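Local coordinates for CurF (Lyngbya majuscula, PDB 5DP2), which probably forms the cyclopropane ring during curacin A biosynthesis, as an NADP-binding polyketide synthase domain of the enoyl reductase family, at residues A[165-170]-A[174-179]; A[186-191]-A[196-201]; A[145-150]-A[293-298]. All blocks are in the same frame, centred on the assembly; numbering follows the deposited sequence.

Contact 1. Residues A[165-170]-A[174-179]. With NAP (NADP nicotinamide-adenine-dinucleotide phosphate), chain B.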
# COMPACT_ATOMS: atom_id res chain seq x y z
N HIS A 165 0.04 -2.93 -13.66
CA HIS A 165 -0.18 -4.35 -13.40
C HIS A 165 -0.95 -4.56 -12.12
O HIS A 165 -0.91 -3.77 -11.19
CB HIS A 165 1.15 -5.10 -13.37
CG HIS A 165 1.74 -5.25 -14.72
ND1 HIS A 165 1.11 -5.99 -15.69
CD2 HIS A 165 2.89 -4.78 -15.24
CE1 HIS A 165 1.88 -5.95 -16.77
NE2 HIS A 165 2.96 -5.22 -16.53
N ALA A 166 -1.67 -5.69 -12.06
CA ALA A 166 -2.43 -6.04 -10.85
C ALA A 166 -3.31 -4.85 -10.46
O ALA A 166 -3.41 -4.44 -9.29
CB ALA A 166 -1.53 -6.47 -9.71
N ALA A 167 -4.03 -4.34 -11.45
CA ALA A 167 -4.80 -3.11 -11.31
C ALA A 167 -6.05 -3.26 -10.45
O ALA A 167 -6.66 -2.26 -10.10
CB ALA A 167 -5.14 -2.55 -12.70
N SER A 168 -6.40 -4.51 -10.11
CA SER A 168 -7.47 -4.84 -9.19
C SER A 168 -7.09 -4.69 -7.71
O SER A 168 -7.99 -4.67 -6.89
CB SER A 168 -7.83 -6.31 -9.48
OG SER A 168 -6.62 -7.07 -9.78
N GLY A 169 -5.79 -4.70 -7.42
CA GLY A 169 -5.34 -4.69 -6.04
C GLY A 169 -5.28 -3.28 -5.45
O GLY A 169 -5.74 -2.32 -6.07
N GLY A 170 -4.76 -3.17 -4.24
CA GLY A 170 -4.76 -1.89 -3.54
C GLY A 170 -3.88 -0.84 -4.23
O GLY A 170 -4.34 0.24 -4.61
N ALA A 174 -5.24 2.40 -6.64
CA ALA A 174 -4.79 3.77 -6.38
C ALA A 174 -4.04 4.34 -7.58
O ALA A 174 -4.25 5.50 -7.96
CB ALA A 174 -3.92 3.82 -5.13
N ALA A 175 -3.19 3.53 -8.19
CA ALA A 175 -2.45 3.95 -9.37
C ALA A 175 -3.38 4.27 -10.53
O ALA A 175 -3.12 5.24 -11.26
CB ALA A 175 -1.42 2.90 -9.74
N VAL A 176 -4.44 3.49 -10.73
CA VAL A 176 -5.38 3.83 -11.81
C VAL A 176 -6.00 5.19 -11.55
O VAL A 176 -6.08 6.04 -12.45
CB VAL A 176 -6.47 2.74 -11.99
CG1 VAL A 176 -7.55 3.22 -12.95
CG2 VAL A 176 -5.86 1.43 -12.49
N GLN A 177 -6.49 5.42 -10.33
CA GLN A 177 -7.11 6.71 -10.03
C GLN A 177 -6.12 7.84 -10.28
O GLN A 177 -6.48 8.88 -10.87
CB GLN A 177 -7.58 6.79 -8.58
CG GLN A 177 -8.85 6.02 -8.28
CD GLN A 177 -9.45 6.49 -6.96
OE1 GLN A 177 -9.52 7.69 -6.70
NE2 GLN A 177 -9.91 5.55 -6.15
N LEU A 178 -4.89 7.71 -9.80
CA LEU A 178 -3.91 8.78 -9.95
C LEU A 178 -3.50 8.98 -11.41
O LEU A 178 -3.39 10.12 -11.88
CB LEU A 178 -2.68 8.49 -9.08
CG LEU A 178 -2.87 8.84 -7.62
CD1 LEU A 178 -1.83 8.13 -6.78
CD2 LEU A 178 -2.79 10.34 -7.41
N ALA A 179 -3.26 7.89 -12.13
CA ALA A 179 -2.88 8.02 -13.52
C ALA A 179 -3.97 8.76 -14.32
O ALA A 179 -3.65 9.60 -15.17
CB ALA A 179 -2.58 6.66 -14.13
PA NAP B . -2.76 -6.21 -3.75
O1A NAP B . -4.11 -5.83 -3.26
O2A NAP B . -2.25 -5.60 -5.01
O5B NAP B . -2.72 -7.81 -3.84
C5B NAP B . -1.70 -8.49 -4.59
C4B NAP B . -1.92 -8.42 -6.08
O4B NAP B . -0.99 -9.26 -6.70
C3B NAP B . -3.29 -8.83 -6.53
O3B NAP B . -3.94 -7.70 -7.11
C2B NAP B . -3.06 -9.96 -7.55
O2B NAP B . -3.75 -9.88 -8.77
C1B NAP B . -1.59 -9.82 -7.89
N9A NAP B . -0.90 -11.07 -8.14
C8A NAP B . -0.34 -11.91 -7.19
N7A NAP B . 0.22 -12.98 -7.79
C5A NAP B . 0.03 -12.83 -9.11
C6A NAP B . 0.37 -13.59 -10.27
N6A NAP B . 1.05 -14.75 -10.14
N1A NAP B . 0.02 -13.12 -11.46
C2A NAP B . -0.66 -11.97 -11.55
N3A NAP B . -1.03 -11.17 -10.54
C4A NAP B . -0.70 -11.62 -9.33
O3 NAP B . -1.67 -5.95 -2.59
PN NAP B . -1.00 -4.58 -2.11
O1N NAP B . -0.88 -4.65 -0.64
O2N NAP B . -1.70 -3.40 -2.73
O5D NAP B . 0.44 -4.73 -2.70
C5D NAP B . 0.62 -4.72 -4.13
C4D NAP B . 2.02 -5.27 -4.49
O4D NAP B . 2.95 -4.24 -4.30
C3D NAP B . 2.51 -6.42 -3.60
O3D NAP B . 3.41 -7.23 -4.37
C2D NAP B . 3.20 -5.71 -2.47
O2D NAP B . 4.18 -6.56 -1.86
C1D NAP B . 3.81 -4.53 -3.18
N1N NAP B . 3.94 -3.23 -2.48
C2N NAP B . 5.15 -2.62 -2.44
C3N NAP B . 5.34 -1.39 -1.82
C7N NAP B . 6.69 -0.76 -1.80
O7N NAP B . 6.80 0.20 -1.06
N7N NAP B . 7.67 -1.27 -2.58
C4N NAP B . 4.24 -0.76 -1.22
C5N NAP B . 3.01 -1.40 -1.28
C6N NAP B . 2.87 -2.64 -1.92
P2B NAP B . -5.30 -10.22 -8.96
O1X NAP B . -6.07 -9.13 -8.23
O2X NAP B . -5.47 -10.17 -10.45
O3X NAP B . -5.53 -11.58 -8.35

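Contact 2. Residues A[186-191]-A[196-201]. With NAP (NADP nicotinamide-adenine-dinucleotide phosphate), chain B.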
# COMPACT_ATOMS: atom_id res chain seq x y z
N VAL A 186 -4.49 4.80 -19.38
CA VAL A 186 -4.23 3.61 -18.60
C VAL A 186 -4.42 2.34 -19.44
O VAL A 186 -5.47 2.14 -20.07
CB VAL A 186 -5.13 3.55 -17.35
CG1 VAL A 186 -5.05 2.19 -16.66
CG2 VAL A 186 -4.75 4.65 -16.38
N PHE A 187 -3.43 1.47 -19.36
CA PHE A 187 -3.50 0.09 -19.82
C PHE A 187 -3.39 -0.75 -18.55
O PHE A 187 -2.47 -0.56 -17.77
CB PHE A 187 -2.33 -0.22 -20.76
CG PHE A 187 -2.34 0.53 -22.07
CD1 PHE A 187 -2.10 1.89 -22.13
CD2 PHE A 187 -2.58 -0.13 -23.25
CE1 PHE A 187 -2.12 2.58 -23.32
CE2 PHE A 187 -2.59 0.55 -24.45
CZ PHE A 187 -2.36 1.91 -24.49
N ALA A 188 -4.34 -1.61 -18.28
CA ALA A 188 -4.37 -2.36 -17.02
C ALA A 188 -4.26 -3.83 -17.27
O ALA A 188 -4.73 -4.35 -18.28
CB ALA A 188 -5.68 -2.06 -16.29
N THR A 189 -3.66 -4.53 -16.30
CA THR A 189 -3.72 -6.00 -16.28
C THR A 189 -4.34 -6.47 -14.97
O THR A 189 -4.16 -5.86 -13.91
CB THR A 189 -2.37 -6.68 -16.51
OG1 THR A 189 -1.57 -6.55 -15.32
CG2 THR A 189 -1.66 -6.13 -17.73
N THR A 190 -5.07 -7.58 -15.05
CA THR A 190 -5.65 -8.22 -13.88
C THR A 190 -5.99 -9.66 -14.27
O THR A 190 -5.90 -10.06 -15.43
CB THR A 190 -6.90 -7.44 -13.38
OG1 THR A 190 -7.34 -8.00 -12.16
CG2 THR A 190 -8.04 -7.49 -14.37
N SER A 191 -6.40 -10.45 -13.29
CA SER A 191 -6.72 -11.85 -13.55
C SER A 191 -8.00 -11.94 -14.40
O SER A 191 -8.87 -11.05 -14.34
CB SER A 191 -6.89 -12.58 -12.24
OG SER A 191 -5.68 -12.60 -11.50
N SER A 196 -13.65 -7.90 -16.39
CA SER A 196 -14.92 -7.24 -16.59
C SER A 196 -15.17 -6.16 -15.55
O SER A 196 -15.79 -5.12 -15.85
CB SER A 196 -16.06 -8.29 -16.53
OG SER A 196 -16.11 -8.93 -15.25
N VAL A 197 -14.71 -6.42 -14.33
CA VAL A 197 -14.89 -5.47 -13.24
C VAL A 197 -14.12 -4.17 -13.55
O VAL A 197 -14.64 -3.06 -13.39
CB VAL A 197 -14.44 -6.08 -11.89
CG1 VAL A 197 -14.57 -5.07 -10.76
CG2 VAL A 197 -15.23 -7.35 -11.57
N LEU A 198 -12.89 -4.30 -14.03
CA LEU A 198 -12.08 -3.12 -14.34
C LEU A 198 -12.63 -2.38 -15.59
O LEU A 198 -12.61 -1.14 -15.65
CB LEU A 198 -10.63 -3.48 -14.56
CG LEU A 198 -9.84 -3.53 -13.24
CD1 LEU A 198 -10.44 -4.23 -12.04
CD2 LEU A 198 -8.44 -3.94 -13.51
N ARG A 199 -13.15 -3.10 -16.57
CA ARG A 199 -13.79 -2.43 -17.71
C ARG A 199 -15.00 -1.62 -17.22
O ARG A 199 -15.20 -0.48 -17.68
CB ARG A 199 -14.14 -3.44 -18.80
CG ARG A 199 -12.92 -4.06 -19.48
CD ARG A 199 -13.29 -5.07 -20.56
NE ARG A 199 -12.08 -5.61 -21.19
CZ ARG A 199 -11.96 -6.82 -21.75
NH1 ARG A 199 -12.99 -7.66 -21.79
NH2 ARG A 199 -10.79 -7.20 -22.22
N GLU A 200 -15.77 -2.16 -16.27
CA GLU A 200 -16.93 -1.44 -15.73
C GLU A 200 -16.51 -0.18 -14.97
O GLU A 200 -17.26 0.80 -14.91
CB GLU A 200 -17.79 -2.36 -14.85
CG GLU A 200 -18.49 -3.46 -15.63
CD GLU A 200 -19.62 -4.12 -14.86
OE1 GLU A 200 -19.96 -3.64 -13.75
OE2 GLU A 200 -20.16 -5.12 -15.37
N GLN A 201 -15.32 -0.19 -14.38
CA GLN A 201 -14.79 1.00 -13.73
C GLN A 201 -14.38 2.07 -14.73
O GLN A 201 -14.07 3.20 -14.34
CB GLN A 201 -13.59 0.66 -12.86
CG GLN A 201 -13.90 -0.20 -11.65
CD GLN A 201 -12.66 -0.33 -10.77
OE1 GLN A 201 -11.59 -0.45 -11.26
NE2 GLN A 201 -12.82 -0.28 -9.48
PA NAP B . -2.76 -6.21 -3.75
O1A NAP B . -4.11 -5.83 -3.26
O2A NAP B . -2.25 -5.60 -5.01
O5B NAP B . -2.72 -7.81 -3.84
C5B NAP B . -1.70 -8.49 -4.59
C4B NAP B . -1.92 -8.42 -6.08
O4B NAP B . -0.99 -9.26 -6.70
C3B NAP B . -3.29 -8.83 -6.53
O3B NAP B . -3.94 -7.70 -7.11
C2B NAP B . -3.06 -9.96 -7.55
O2B NAP B . -3.75 -9.88 -8.77
C1B NAP B . -1.59 -9.82 -7.89
N9A NAP B . -0.90 -11.07 -8.14
C8A NAP B . -0.34 -11.91 -7.19
N7A NAP B . 0.22 -12.98 -7.79
C5A NAP B . 0.03 -12.83 -9.11
C6A NAP B . 0.37 -13.59 -10.27
N6A NAP B . 1.05 -14.75 -10.14
N1A NAP B . 0.02 -13.12 -11.46
C2A NAP B . -0.66 -11.97 -11.55
N3A NAP B . -1.03 -11.17 -10.54
C4A NAP B . -0.70 -11.62 -9.33
O3 NAP B . -1.67 -5.95 -2.59
PN NAP B . -1.00 -4.58 -2.11
O1N NAP B . -0.88 -4.65 -0.64
O2N NAP B . -1.70 -3.40 -2.73
O5D NAP B . 0.44 -4.73 -2.70
C5D NAP B . 0.62 -4.72 -4.13
C4D NAP B . 2.02 -5.27 -4.49
O4D NAP B . 2.95 -4.24 -4.30
C3D NAP B . 2.51 -6.42 -3.60
O3D NAP B . 3.41 -7.23 -4.37
C2D NAP B . 3.20 -5.71 -2.47
O2D NAP B . 4.18 -6.56 -1.86
C1D NAP B . 3.81 -4.53 -3.18
N1N NAP B . 3.94 -3.23 -2.48
C2N NAP B . 5.15 -2.62 -2.44
C3N NAP B . 5.34 -1.39 -1.82
C7N NAP B . 6.69 -0.76 -1.80
O7N NAP B . 6.80 0.20 -1.06
N7N NAP B . 7.67 -1.27 -2.58
C4N NAP B . 4.24 -0.76 -1.22
C5N NAP B . 3.01 -1.40 -1.28
C6N NAP B . 2.87 -2.64 -1.92
P2B NAP B . -5.30 -10.22 -8.96
O1X NAP B . -6.07 -9.13 -8.23
O2X NAP B . -5.47 -10.17 -10.45
O3X NAP B . -5.53 -11.58 -8.35

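Contact 3. Residues A[145-150]-A[293-298]. With NAP (NADP nicotinamide-adenine-dinucleotide phosphate), chain B.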
# COMPACT_ATOMS: atom_id res chain seq x y z
N THR A 145 2.15 5.13 -1.98
CA THR A 145 3.04 4.37 -2.88
C THR A 145 2.83 4.79 -4.32
O THR A 145 3.78 5.07 -5.06
CB THR A 145 2.76 2.87 -2.70
OG1 THR A 145 3.06 2.47 -1.36
CG2 THR A 145 3.62 2.02 -3.62
N ALA A 146 1.56 4.79 -4.75
CA ALA A 146 1.26 5.11 -6.14
C ALA A 146 1.62 6.55 -6.49
O ALA A 146 2.10 6.84 -7.58
CB ALA A 146 -0.18 4.80 -6.46
N TYR A 147 1.38 7.49 -5.56
CA TYR A 147 1.71 8.89 -5.83
C TYR A 147 3.21 9.09 -5.90
O TYR A 147 3.72 9.77 -6.81
CB TYR A 147 1.10 9.78 -4.73
CG TYR A 147 1.24 11.26 -5.02
CD1 TYR A 147 0.33 11.92 -5.82
CD2 TYR A 147 2.28 12.00 -4.48
CE1 TYR A 147 0.44 13.27 -6.07
CE2 TYR A 147 2.40 13.36 -4.75
CZ TYR A 147 1.48 13.99 -5.55
OH TYR A 147 1.56 15.35 -5.83
N TYR A 148 3.96 8.52 -4.95
CA TYR A 148 5.41 8.66 -5.00
C TYR A 148 5.96 8.12 -6.31
O TYR A 148 6.79 8.75 -6.97
CB TYR A 148 6.03 7.98 -3.78
CG TYR A 148 7.51 8.17 -3.71
CD1 TYR A 148 8.07 9.45 -3.62
CD2 TYR A 148 8.37 7.08 -3.71
CE1 TYR A 148 9.43 9.64 -3.54
CE2 TYR A 148 9.74 7.26 -3.61
CZ TYR A 148 10.28 8.54 -3.52
OH TYR A 148 11.64 8.73 -3.43
N GLY A 149 5.50 6.92 -6.70
CA GLY A 149 6.00 6.33 -7.94
C GLY A 149 5.60 7.11 -9.19
O GLY A 149 6.44 7.36 -10.06
N LEU A 150 4.31 7.39 -9.33
CA LEU A 150 3.80 8.01 -10.57
C LEU A 150 4.13 9.49 -10.69
O LEU A 150 4.42 9.97 -11.78
CB LEU A 150 2.30 7.81 -10.70
CG LEU A 150 1.81 6.36 -10.89
CD1 LEU A 150 0.32 6.32 -10.75
CD2 LEU A 150 2.25 5.77 -12.21
N ALA A 293 4.66 13.46 5.56
CA ALA A 293 4.02 14.76 5.73
C ALA A 293 3.96 15.52 4.41
O ALA A 293 2.94 16.11 4.07
CB ALA A 293 4.79 15.58 6.77
N LYS A 294 5.06 15.49 3.66
CA LYS A 294 5.09 16.19 2.38
C LYS A 294 4.18 15.54 1.34
O LYS A 294 3.53 16.25 0.56
CB LYS A 294 6.51 16.32 1.89
CG LYS A 294 7.35 17.23 2.78
CD LYS A 294 8.76 17.38 2.26
CE LYS A 294 9.62 16.19 2.62
NZ LYS A 294 11.01 16.37 2.12
N LEU A 295 4.10 14.20 1.35
CA LEU A 295 3.16 13.57 0.43
C LEU A 295 1.73 13.92 0.79
O LEU A 295 0.91 14.18 -0.11
CB LEU A 295 3.37 12.05 0.42
CG LEU A 295 4.67 11.54 -0.20
CD1 LEU A 295 4.89 10.05 0.04
CD2 LEU A 295 4.74 11.82 -1.67
N TRP A 296 1.40 13.95 2.09
CA TRP A 296 0.03 14.30 2.48
C TRP A 296 -0.30 15.77 2.15
O TRP A 296 -1.45 16.10 1.88
CB TRP A 296 -0.21 14.00 3.96
CG TRP A 296 -1.65 14.01 4.40
CD1 TRP A 296 -2.18 14.72 5.46
CD2 TRP A 296 -2.76 13.27 3.85
NE1 TRP A 296 -3.50 14.46 5.59
CE2 TRP A 296 -3.90 13.56 4.64
CE3 TRP A 296 -2.92 12.38 2.78
CZ2 TRP A 296 -5.16 13.02 4.38
CZ3 TRP A 296 -4.18 11.83 2.52
CH2 TRP A 296 -5.28 12.17 3.30
N ASP A 297 0.70 16.64 2.15
CA ASP A 297 0.46 18.03 1.73
C ASP A 297 -0.14 18.07 0.32
O ASP A 297 -0.95 18.94 0.01
CB ASP A 297 1.74 18.86 1.74
CG ASP A 297 2.24 19.22 3.12
OD1 ASP A 297 1.44 19.24 4.07
OD2 ASP A 297 3.45 19.50 3.21
N ASP A 298 0.27 17.15 -0.56
CA ASP A 298 -0.28 17.08 -1.92
C ASP A 298 -1.59 16.28 -1.97
O ASP A 298 -2.54 16.66 -2.66
CB ASP A 298 0.71 16.47 -2.91
CG ASP A 298 1.90 17.36 -3.23
OD1 ASP A 298 2.01 18.47 -2.70
OD2 ASP A 298 2.72 16.90 -4.03
PA NAP B . -2.76 -6.21 -3.75
O1A NAP B . -4.11 -5.83 -3.26
O2A NAP B . -2.25 -5.60 -5.01
O5B NAP B . -2.72 -7.81 -3.84
C5B NAP B . -1.70 -8.49 -4.59
C4B NAP B . -1.92 -8.42 -6.08
O4B NAP B . -0.99 -9.26 -6.70
C3B NAP B . -3.29 -8.83 -6.53
O3B NAP B . -3.94 -7.70 -7.11
C2B NAP B . -3.06 -9.96 -7.55
O2B NAP B . -3.75 -9.88 -8.77
C1B NAP B . -1.59 -9.82 -7.89
N9A NAP B . -0.90 -11.07 -8.14
C8A NAP B . -0.34 -11.91 -7.19
N7A NAP B . 0.22 -12.98 -7.79
C5A NAP B . 0.03 -12.83 -9.11
C6A NAP B . 0.37 -13.59 -10.27
N6A NAP B . 1.05 -14.75 -10.14
N1A NAP B . 0.02 -13.12 -11.46
C2A NAP B . -0.66 -11.97 -11.55
N3A NAP B . -1.03 -11.17 -10.54
C4A NAP B . -0.70 -11.62 -9.33
O3 NAP B . -1.67 -5.95 -2.59
PN NAP B . -1.00 -4.58 -2.11
O1N NAP B . -0.88 -4.65 -0.64
O2N NAP B . -1.70 -3.40 -2.73
O5D NAP B . 0.44 -4.73 -2.70
C5D NAP B . 0.62 -4.72 -4.13
C4D NAP B . 2.02 -5.27 -4.49
O4D NAP B . 2.95 -4.24 -4.30
C3D NAP B . 2.51 -6.42 -3.60
O3D NAP B . 3.41 -7.23 -4.37
C2D NAP B . 3.20 -5.71 -2.47
O2D NAP B . 4.18 -6.56 -1.86
C1D NAP B . 3.81 -4.53 -3.18
N1N NAP B . 3.94 -3.23 -2.48
C2N NAP B . 5.15 -2.62 -2.44
C3N NAP B . 5.34 -1.39 -1.82
C7N NAP B . 6.69 -0.76 -1.80
O7N NAP B . 6.80 0.20 -1.06
N7N NAP B . 7.67 -1.27 -2.58
C4N NAP B . 4.24 -0.76 -1.22
C5N NAP B . 3.01 -1.40 -1.28
C6N NAP B . 2.87 -2.64 -1.92
P2B NAP B . -5.30 -10.22 -8.96
O1X NAP B . -6.07 -9.13 -8.23
O2X NAP B . -5.47 -10.17 -10.45
O3X NAP B . -5.53 -11.58 -8.35

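Contact 1. Residues A[165-170]-A[174-179]
In the glycine-rich turn that opens the Rossmann domain, Gly170 and Ala174 are joined by the first-turn bond of helix 170-181. Ala174 N donates to Gly170 O at 3.1 Å with a nearly straight N-H...O angle of 170°. The donor stands 21° off the carbonyl plane, and the CB of Ala174 packs beside the same oxygen. Higher on the same helix, the tie between loop and helix is purely apolar: Ala167 CB meets Val176 CG2 at 4.1 Å. Val176 has CG1 anti to its own N (chi1 171°), which leaves CG2 beside the N as the branch offered to the loop.

The loop from strand 161-164 into helix 170-181 is the glycine-rich connection of the first beta-alpha-beta crossover of the Rossmann fold, which strand 185-190 completes. Ala166 to Gly169 make a type I turn, held by Gly169 N to Ala166 O at 3.0 Å, and Gly169 takes the N-cap position. The helix start then faces the diphosphate: Gly170 N gives its N-H to NADP O1A at 2.9 Å, and the CA of Gly169 lies 3.2 Å from that same O1A. A side chain on Gly169 would clash with NADP O2A, so the close approach depends on its absence. The helix N terminus would probably add a favourable field for the negative diphosphate. Further out, Ser168 OG donates to NADP O1X of the 2'-phosphate at 2.6 Å. This hydroxyl lies between the backbone N and carbonyl carbon, directed to the phosphate and also to its second partner, Thr190 OG1. Lys194 NZ is another hydrogen-bonding partner of the cofactor.

Contact 2. Residues A[186-191]-A[196-201]
Thr190 and Leu198 reach toward each other tip to tip between strand 185-190 and helix 195-200. Starting from the root of Thr190, its CB already rests on Leu198 CD2 at 3.8 Å. The methyl branch runs across the front of Leu198 CD2 and leaves Thr190 CG2 3.7 Å from it, so CD2 is touched by both carbons. The other branch leaves the apolar contact: OG1 is anti to the backbone N (chi1 -173°), and its firm partner is the hydroxyl of Ser168. Towards the cofactor, Thr190 OG1 makes at most a weak link with NADP O2X at 3.3 Å. The methyl branch thus packs on the helix while the hydroxyl branch faces polar groups. Leu198 applies a single methyl to both strand residues, since CD2 also meets Ala188 CB at 4.3 Å.

Where the strand ends, Ser191 takes hold of the 2'-phosphate. Ser191 N donates to NADP O2X at 3.0 Å, with a bent N-H...O angle of 139°, and Ser191 OG donates to that O2X at 2.7 Å. The hydroxyl lies beside its own backbone N (chi1 -64°), which is why both donors converge on one oxygen. Arg210 NE, hydrogen-bonded to this OG, probably positions it. The 2'-phosphate is what distinguishes NADP from NAD, so these bonds, delivered from the C-terminal end of strand 185-190, are consistent with a preference for NADP.

The contact belongs to the beta-alpha-beta unit of strand 185-190, helix 195-200 and strand 205-208. Its strand runs between strands 161-164 and 205-208 in the parallel sheet, while Leu198 also touches Val206 and Ala167.

Contact 3. Residues A[145-150]-A[293-298]
Tyr147 and Asp298 cross at about a right angle, ring and carboxylate planes 76° apart, and meet at their polar ends. Tyr147 OH donates to Asp298 OD2 at 2.6 Å. It reaches that oxygen on the anti side and lies 30° out of the carboxylate plane; Asp298 CB also comes to 3.2 Å from Tyr147 OH. Leu295 approaches the same ring differently: the two side chains slide past each other in opposite directions, and Leu295 CD2 comes to the ring edge, 3.7 Å from Tyr147 CD2. The ring reaches toward helix 290-305 because its CG is anti to the backbone N (chi1 -173°). The other methyl of Leu295, CD1, makes a looser contact of 4.5 Å with Tyr148 CB.

These residues join two helices at opposite ends of the Rossmann sequence: helix 140-153 precedes the first strand of the parallel sheet, and helix 290-305 follows its last, 275-278. The short axes are almost perpendicular and 10.9 Å apart, so the helices meet through side chains near one crossing point. Replacing Tyr147 with a phenylalanine would remove the hydroxyl and probably leave the Asp298 carboxylate without this hydrogen-bonding mate and freer to turn.

Neighbours extend the contact: Tyr147 stacks on His151, and Tyr148 is edge-to-face with both Phe291 and Phe279. The CB of Thr145 is directed away from helix 290-305, and Thr145 OG1 lies 3.4 Å from NADP C4N, the nicotinamide carbon that carries the transferable hydride in the reduced cofactor, while the same hydroxyl hydrogen-bonds to Met141 O.

From the N terminus, residues 145-150 open contact 3, which closes only at 293-298, about 140 residues later. Within that long loop lie the other two, one after the other and without crossing: contact 1 closes over three residues at the start of helix 170-181, and contact 2 over four between strand 185-190 and helix 195-200. Contacts 1 and 2 touch directly, their centres about 9 Å apart; Ala167 CB lies 3.7 Å from Ala188 CB. Contact 1 also touches contact 3, where Leu178 and Ala175 pack on helix 140-153. Contacts 2 and 3 stay about 8 Å apart at nearest atoms, yet all three border NADP, from 2'-phosphate to nicotinamide.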